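Local coordinates for protease Do-like 2, chloroplastic (Arabidopsis thaliana, PDB 4FLN), which is a chloroplast serine protease that performs the primary cleavage of the photodamaged D1 protein of photosystem II, at residues B[373-378]-B[463-468]; B[386-391]-B[403-408]. All blocks are in the same frame, centred on the assembly; numbering follows the deposited sequence.

Contact 1: residues B[373-378]-B[463-468]; sequences IIVAGL and KYLVFE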
loop_
_atom_site.group_PDB
_atom_site.type_symbol
_atom_site.label_atom_id
_atom_site.label_comp_id
_atom_site.label_asym_id
_atom_site.label_seq_id
_atom_site.Cartn_x
_atom_site.Cartn_y
_atom_site.Cartn_z
ATOM N N ILE B 373 -13.916 -32.222 20.397
ATOM C CA ILE B 373 -13.488 -33.508 20.927
ATOM C C ILE B 373 -12.106 -33.848 20.363
ATOM O O ILE B 373 -11.821 -33.574 19.195
ATOM C CB ILE B 373 -14.532 -34.621 20.643
ATOM C CG1 ILE B 373 -14.078 -35.955 21.230
ATOM C CG2 ILE B 373 -14.808 -34.747 19.158
ATOM C CD1 ILE B 373 -15.141 -37.038 21.161
ATOM N N ILE B 374 -11.243 -34.410 21.204
ATOM C CA ILE B 374 -9.876 -34.731 20.807
ATOM C C ILE B 374 -9.580 -36.218 20.969
ATOM O O ILE B 374 -9.732 -36.778 22.051
ATOM C CB ILE B 374 -8.856 -33.929 21.635
ATOM C CG1 ILE B 374 -9.239 -32.452 21.667
ATOM C CG2 ILE B 374 -7.453 -34.081 21.067
ATOM C CD1 ILE B 374 -8.245 -31.579 22.401
ATOM N N VAL B 375 -9.175 -36.860 19.882
ATOM C CA VAL B 375 -8.811 -38.272 19.917
ATOM C C VAL B 375 -7.402 -38.455 19.381
ATOM O O VAL B 375 -7.107 -38.064 18.256
ATOM C CB VAL B 375 -9.750 -39.137 19.055
ATOM C CG1 VAL B 375 -9.730 -40.568 19.556
ATOM C CG2 VAL B 375 -11.159 -38.585 19.077
ATOM N N ALA B 376 -6.533 -39.050 20.185
ATOM C CA ALA B 376 -5.165 -39.294 19.759
ATOM C C ALA B 376 -4.507 -37.990 19.289
ATOM O O ALA B 376 -3.660 -37.981 18.384
ATOM C CB ALA B 376 -5.139 -40.350 18.660
ATOM N N GLY B 377 -4.899 -36.885 19.914
ATOM C CA GLY B 377 -4.350 -35.594 19.556
ATOM C C GLY B 377 -5.044 -34.997 18.345
ATOM O O GLY B 377 -4.725 -33.874 17.944
ATOM N N LEU B 378 -5.994 -35.734 17.762
ATOM C CA LEU B 378 -6.738 -35.213 16.615
ATOM C C LEU B 378 -7.888 -34.347 17.115
ATOM O O LEU B 378 -8.801 -34.825 17.788
ATOM C CB LEU B 378 -7.277 -36.332 15.711
ATOM C CG LEU B 378 -6.367 -37.394 15.072
ATOM C CD1 LEU B 378 -6.931 -37.809 13.727
ATOM C CD2 LEU B 378 -4.924 -36.940 14.933
ATOM N N LYS B 463 -10.290 -52.467 16.989
ATOM C CA LYS B 463 -8.837 -52.479 17.012
ATOM C C LYS B 463 -8.331 -51.096 16.648
ATOM O O LYS B 463 -7.521 -50.508 17.363
ATOM C CB LYS B 463 -8.311 -53.525 16.026
ATOM C CG LYS B 463 -6.799 -53.525 15.825
ATOM C CD LYS B 463 -6.040 -53.709 17.127
ATOM C CE LYS B 463 -4.555 -53.926 16.868
ATOM N NZ LYS B 463 -3.770 -54.005 18.132
ATOM N N TYR B 464 -8.845 -50.572 15.542
ATOM C CA TYR B 464 -8.401 -49.285 15.042
ATOM C C TYR B 464 -9.494 -48.217 15.057
ATOM O O TYR B 464 -10.691 -48.510 14.994
ATOM C CB TYR B 464 -7.859 -49.436 13.622
ATOM C CG TYR B 464 -6.730 -50.436 13.489
ATOM C CD1 TYR B 464 -6.930 -51.659 12.860
ATOM C CD2 TYR B 464 -5.466 -50.149 13.982
ATOM C CE1 TYR B 464 -5.906 -52.570 12.731
ATOM C CE2 TYR B 464 -4.434 -51.052 13.860
ATOM C CZ TYR B 464 -4.656 -52.263 13.235
ATOM O OH TYR B 464 -3.621 -53.166 13.115
ATOM N N LEU B 465 -9.063 -46.968 15.151
ATOM C CA LEU B 465 -9.938 -45.843 14.893
ATOM C C LEU B 465 -9.691 -45.411 13.452
ATOM O O LEU B 465 -8.621 -44.893 13.128
ATOM C CB LEU B 465 -9.617 -44.699 15.860
ATOM C CG LEU B 465 -9.841 -44.988 17.352
ATOM C CD1 LEU B 465 -9.378 -43.822 18.211
ATOM C CD2 LEU B 465 -11.300 -45.305 17.639
ATOM N N VAL B 466 -10.672 -45.633 12.582
ATOM C CA VAL B 466 -10.504 -45.291 11.170
ATOM C C VAL B 466 -11.284 -44.034 10.764
ATOM O O VAL B 466 -12.509 -44.017 10.794
ATOM C CB VAL B 466 -10.897 -46.468 10.242
ATOM C CG1 VAL B 466 -10.645 -46.105 8.801
ATOM C CG2 VAL B 466 -10.122 -47.713 10.606
ATOM N N PHE B 467 -10.561 -42.988 10.381
ATOM C CA PHE B 467 -11.174 -41.737 9.962
ATOM C C PHE B 467 -11.006 -41.536 8.466
ATOM O O PHE B 467 -9.887 -41.384 7.993
ATOM C CB PHE B 467 -10.519 -40.567 10.688
ATOM C CG PHE B 467 -10.716 -40.584 12.183
ATOM C CD1 PHE B 467 -9.726 -41.082 13.022
ATOM C CD2 PHE B 467 -11.886 -40.089 12.751
ATOM C CE1 PHE B 467 -9.899 -41.093 14.394
ATOM C CE2 PHE B 467 -12.063 -40.103 14.118
ATOM C CZ PHE B 467 -11.065 -40.610 14.944
ATOM N N GLU B 468 -12.106 -41.534 7.721
ATOM C CA GLU B 468 -12.047 -41.185 6.304
ATOM C C GLU B 468 -12.391 -39.720 6.089
ATOM O O GLU B 468 -13.463 -39.269 6.473
ATOM C CB GLU B 468 -12.982 -42.064 5.477
ATOM C CG GLU B 468 -12.518 -43.501 5.352
ATOM C CD GLU B 468 -13.591 -44.414 4.778
ATOM O OE1 GLU B 468 -13.688 -45.582 5.234
ATOM O OE2 GLU B 468 -14.337 -43.958 3.878
#

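Contact 2: residues B[386-391]-B[403-408]; sequences PLIEEE and KARYSV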
loop_
_atom_site.group_PDB
_atom_site.type_symbol
_atom_site.label_atom_id
_atom_site.label_comp_id
_atom_site.label_asym_id
_atom_site.label_seq_id
_atom_site.Cartn_x
_atom_site.Cartn_y
_atom_site.Cartn_z
ATOM N N PRO B 386 -17.647 -18.064 12.277
ATOM C CA PRO B 386 -16.614 -17.490 13.146
ATOM C C PRO B 386 -15.274 -18.212 13.017
ATOM O O PRO B 386 -14.241 -17.545 12.954
ATOM C CB PRO B 386 -17.179 -17.705 14.543
ATOM C CG PRO B 386 -18.646 -17.724 14.352
ATOM C CD PRO B 386 -18.882 -18.366 13.016
ATOM N N LEU B 387 -15.285 -19.545 12.972
ATOM C CA LEU B 387 -14.041 -20.302 12.810
ATOM C C LEU B 387 -13.322 -19.910 11.516
ATOM O O LEU B 387 -12.128 -19.621 11.513
ATOM C CB LEU B 387 -14.303 -21.815 12.838
ATOM C CG LEU B 387 -13.075 -22.722 12.683
ATOM C CD1 LEU B 387 -11.989 -22.254 13.619
ATOM C CD2 LEU B 387 -13.434 -24.177 12.971
ATOM N N ILE B 388 -14.070 -19.917 10.420
ATOM C CA ILE B 388 -13.589 -19.436 9.138
ATOM C C ILE B 388 -13.035 -18.016 9.272
ATOM O O ILE B 388 -11.888 -17.759 8.913
ATOM C CB ILE B 388 -14.728 -19.467 8.090
ATOM C CG1 ILE B 388 -15.238 -20.899 7.911
ATOM C CG2 ILE B 388 -14.270 -18.881 6.764
ATOM C CD1 ILE B 388 -16.366 -21.032 6.940
ATOM N N GLU B 389 -13.836 -17.100 9.810
ATOM C CA GLU B 389 -13.387 -15.720 9.993
ATOM C C GLU B 389 -12.018 -15.649 10.688
ATOM O O GLU B 389 -11.119 -14.931 10.255
ATOM C CB GLU B 389 -14.420 -14.915 10.787
ATOM C CG GLU B 389 -15.014 -13.720 10.045
ATOM C CD GLU B 389 -16.056 -14.119 9.000
ATOM O OE1 GLU B 389 -15.696 -14.795 8.008
ATOM O OE2 GLU B 389 -17.242 -13.753 9.171
ATOM N N GLU B 390 -11.865 -16.411 11.758
ATOM C CA GLU B 390 -10.678 -16.337 12.587
ATOM C C GLU B 390 -9.446 -16.990 11.956
ATOM O O GLU B 390 -8.319 -16.556 12.196
ATOM C CB GLU B 390 -10.973 -16.974 13.941
ATOM C CG GLU B 390 -9.860 -16.834 14.946
ATOM C CD GLU B 390 -10.133 -17.618 16.202
ATOM O OE1 GLU B 390 -9.297 -17.569 17.124
ATOM O OE2 GLU B 390 -11.183 -18.290 16.265
ATOM N N GLU B 391 -9.660 -18.036 11.160
ATOM C CA GLU B 391 -8.565 -18.737 10.484
ATOM C C GLU B 391 -8.212 -18.010 9.181
ATOM O O GLU B 391 -7.218 -18.320 8.520
ATOM C CB GLU B 391 -8.961 -20.194 10.200
ATOM C CG GLU B 391 -7.932 -21.240 10.628
ATOM C CD GLU B 391 -8.251 -21.876 11.972
ATOM O OE1 GLU B 391 -8.836 -22.981 11.994
ATOM O OE2 GLU B 391 -7.910 -21.280 13.010
ATOM N N LYS B 403 -18.236 -25.664 0.280
ATOM C CA LYS B 403 -19.200 -26.384 1.112
ATOM C C LYS B 403 -19.886 -25.444 2.094
ATOM O O LYS B 403 -21.089 -25.541 2.319
ATOM C CB LYS B 403 -18.546 -27.548 1.850
ATOM C CG LYS B 403 -18.461 -28.794 1.005
ATOM C CD LYS B 403 -18.473 -30.062 1.841
ATOM C CE LYS B 403 -18.802 -31.272 0.970
ATOM N NZ LYS B 403 -18.592 -32.583 1.665
ATOM N N ALA B 404 -19.124 -24.517 2.659
ATOM C CA ALA B 404 -19.693 -23.574 3.607
ATOM C C ALA B 404 -20.569 -22.518 2.937
ATOM O O ALA B 404 -21.488 -21.989 3.556
ATOM C CB ALA B 404 -18.592 -22.912 4.422
ATOM N N ARG B 405 -20.246 -22.158 1.701
ATOM C CA ARG B 405 -21.047 -21.186 0.957
ATOM C C ARG B 405 -22.256 -21.785 0.221
ATOM O O ARG B 405 -23.328 -21.181 0.183
ATOM C CB ARG B 405 -20.166 -20.391 -0.014
ATOM C CG ARG B 405 -18.943 -19.748 0.639
ATOM C CD ARG B 405 -19.330 -18.614 1.578
ATOM N NE ARG B 405 -18.470 -18.560 2.759
ATOM C CZ ARG B 405 -18.677 -17.758 3.801
ATOM N NH1 ARG B 405 -19.716 -16.928 3.815
ATOM N NH2 ARG B 405 -17.843 -17.785 4.831
ATOM N N TYR B 406 -22.044 -22.948 -0.398
ATOM C CA TYR B 406 -23.001 -23.546 -1.339
ATOM C C TYR B 406 -23.894 -24.688 -0.829
ATOM O O TYR B 406 -24.716 -25.219 -1.578
ATOM C CB TYR B 406 -22.266 -23.995 -2.612
ATOM C CG TYR B 406 -21.714 -22.849 -3.434
ATOM C CD1 TYR B 406 -21.723 -22.891 -4.822
ATOM C CD2 TYR B 406 -21.200 -21.717 -2.819
ATOM C CE1 TYR B 406 -21.226 -21.839 -5.567
ATOM C CE2 TYR B 406 -20.704 -20.664 -3.550
ATOM C CZ TYR B 406 -20.716 -20.727 -4.924
ATOM O OH TYR B 406 -20.215 -19.666 -5.648
ATOM N N SER B 407 -23.730 -25.089 0.423
ATOM C CA SER B 407 -24.394 -26.304 0.888
ATOM C C SER B 407 -25.517 -26.079 1.905
ATOM O O SER B 407 -25.455 -25.172 2.733
ATOM C CB SER B 407 -23.372 -27.292 1.443
ATOM O OG SER B 407 -24.033 -28.375 2.063
ATOM N N VAL B 408 -26.539 -26.925 1.836
ATOM C CA VAL B 408 -27.684 -26.815 2.731
ATOM C C VAL B 408 -27.769 -28.035 3.636
ATOM O O VAL B 408 -27.259 -29.094 3.299
ATOM C CB VAL B 408 -29.015 -26.683 1.955
ATOM C CG1 VAL B 408 -28.934 -25.548 0.962
ATOM C CG2 VAL B 408 -29.352 -27.984 1.252
#

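Contact 1: residues B[373-378]-B[463-468]
Val375 and Leu465 face each other with their CA atoms 9.2 Å apart, and Leu378 and Phe467 with theirs 10.3 Å apart, a spacing at which side chains, not backbone hydrogen bonds, join the two segments. The first segment is a tight hairpin. A type I' turn runs from Val375 to Leu378, and Ala376 and Gly377 both take positive phi values at its bend. The backbones of Val375 and Leu378 bond to each other in both directions, Val375 N donating to Leu378 O at 2.9 Å, so the two residues stand side by side and present their side chains to the strand 464-468 together.

Two apolar meetings follow. Val375 turns CG1 anti to its own nitrogen (chi1 -156°), and this methyl reaches CD1 of Leu465 at 3.5 Å, the two side chains crossing at a slant. Further along, Leu378 sends CD1 obliquely toward the ring of Phe467, nearest at CD1 of the ring, 4.4 Å off. The same ring meets Phe442 edge-to-face and also touches Phe380, so Leu378 adds an aliphatic contact to a small aromatic cluster. Ile457 of helix 450-459 packs on Val375, while Asn428 ND2 donates a hydrogen bond to Ala376 O at the bend.

The pairing illustrates how a curled antiparallel sheet fills its own interior: residues from a beta hairpin with a two-residue type I' turn, at one end of the sheet, pack against a non-adjacent strand, within the hydrophobic core of the second PDZ domain of this Deg protease.

Contact 2: residues B[386-391]-B[403-408]
Ile388 meets Ala404 and Arg405 through its outermost methyl, which a staggered chain carries away from its helix: CG1 lies beside the backbone nitrogen (chi1 -60°) and CD1 continues the line at chi2 179°. Arg405 takes a less direct course: its chain bends at chi2 (-69°) and again at chi3, and its guanidinium reaches toward Ile388 from the opposite direction.

CD1 of Ile388 is thus shared. It rests on CB of Ala404 at 3.9 Å and lies 4.1 Å from NH2 of Arg405, oblique to the guanidinium plane. The isoleucine spans the gap to the small alanine side chain, with the CA atoms of Ile388 and Ala404 9.2 Å apart. Arg405 is anchored by charge as well: NH2 forms a salt bridge with Glu385 OE2, just before the first segment, whereas Glu389 OE1 stays 4.9 Å from NH2, where a modest electrostatic attraction is possible but no bond forms. Leu398 of a neighbouring subunit packs against Arg405, which places this side of the contact at an interface of the hexamer. Just past the second helix, Ser407 OG makes a weak hydrogen bond with the backbone of a bound peptide.

Helix 385-391 follows strand 378-382 closely, and helix 398-406 comes before strand 417-422, so the contact pairs the two short helices inserted between these neighbouring antiparallel strands.

How the contacts relate
Both contacts belong to the second PDZ domain, and along the sequence contact 2 is nested inside the loop that contact 1 closes. They share no atoms: their centres lie 24 Å apart, their nearest atoms about 10 Å. Strand 378-382 connects them, beginning in contact 1 and leading to the first helix of contact 2. Contact 1 joins sheet elements at a largely buried site through apolar side chains alone. Contact 2 joins two helices at a partly buried site, where a methyl contact sits beside a guanidinium held by a carboxylate. Each also touches a second subunit, contact 1 through Tyr464 at its margin, contact 2 through Arg405 itself.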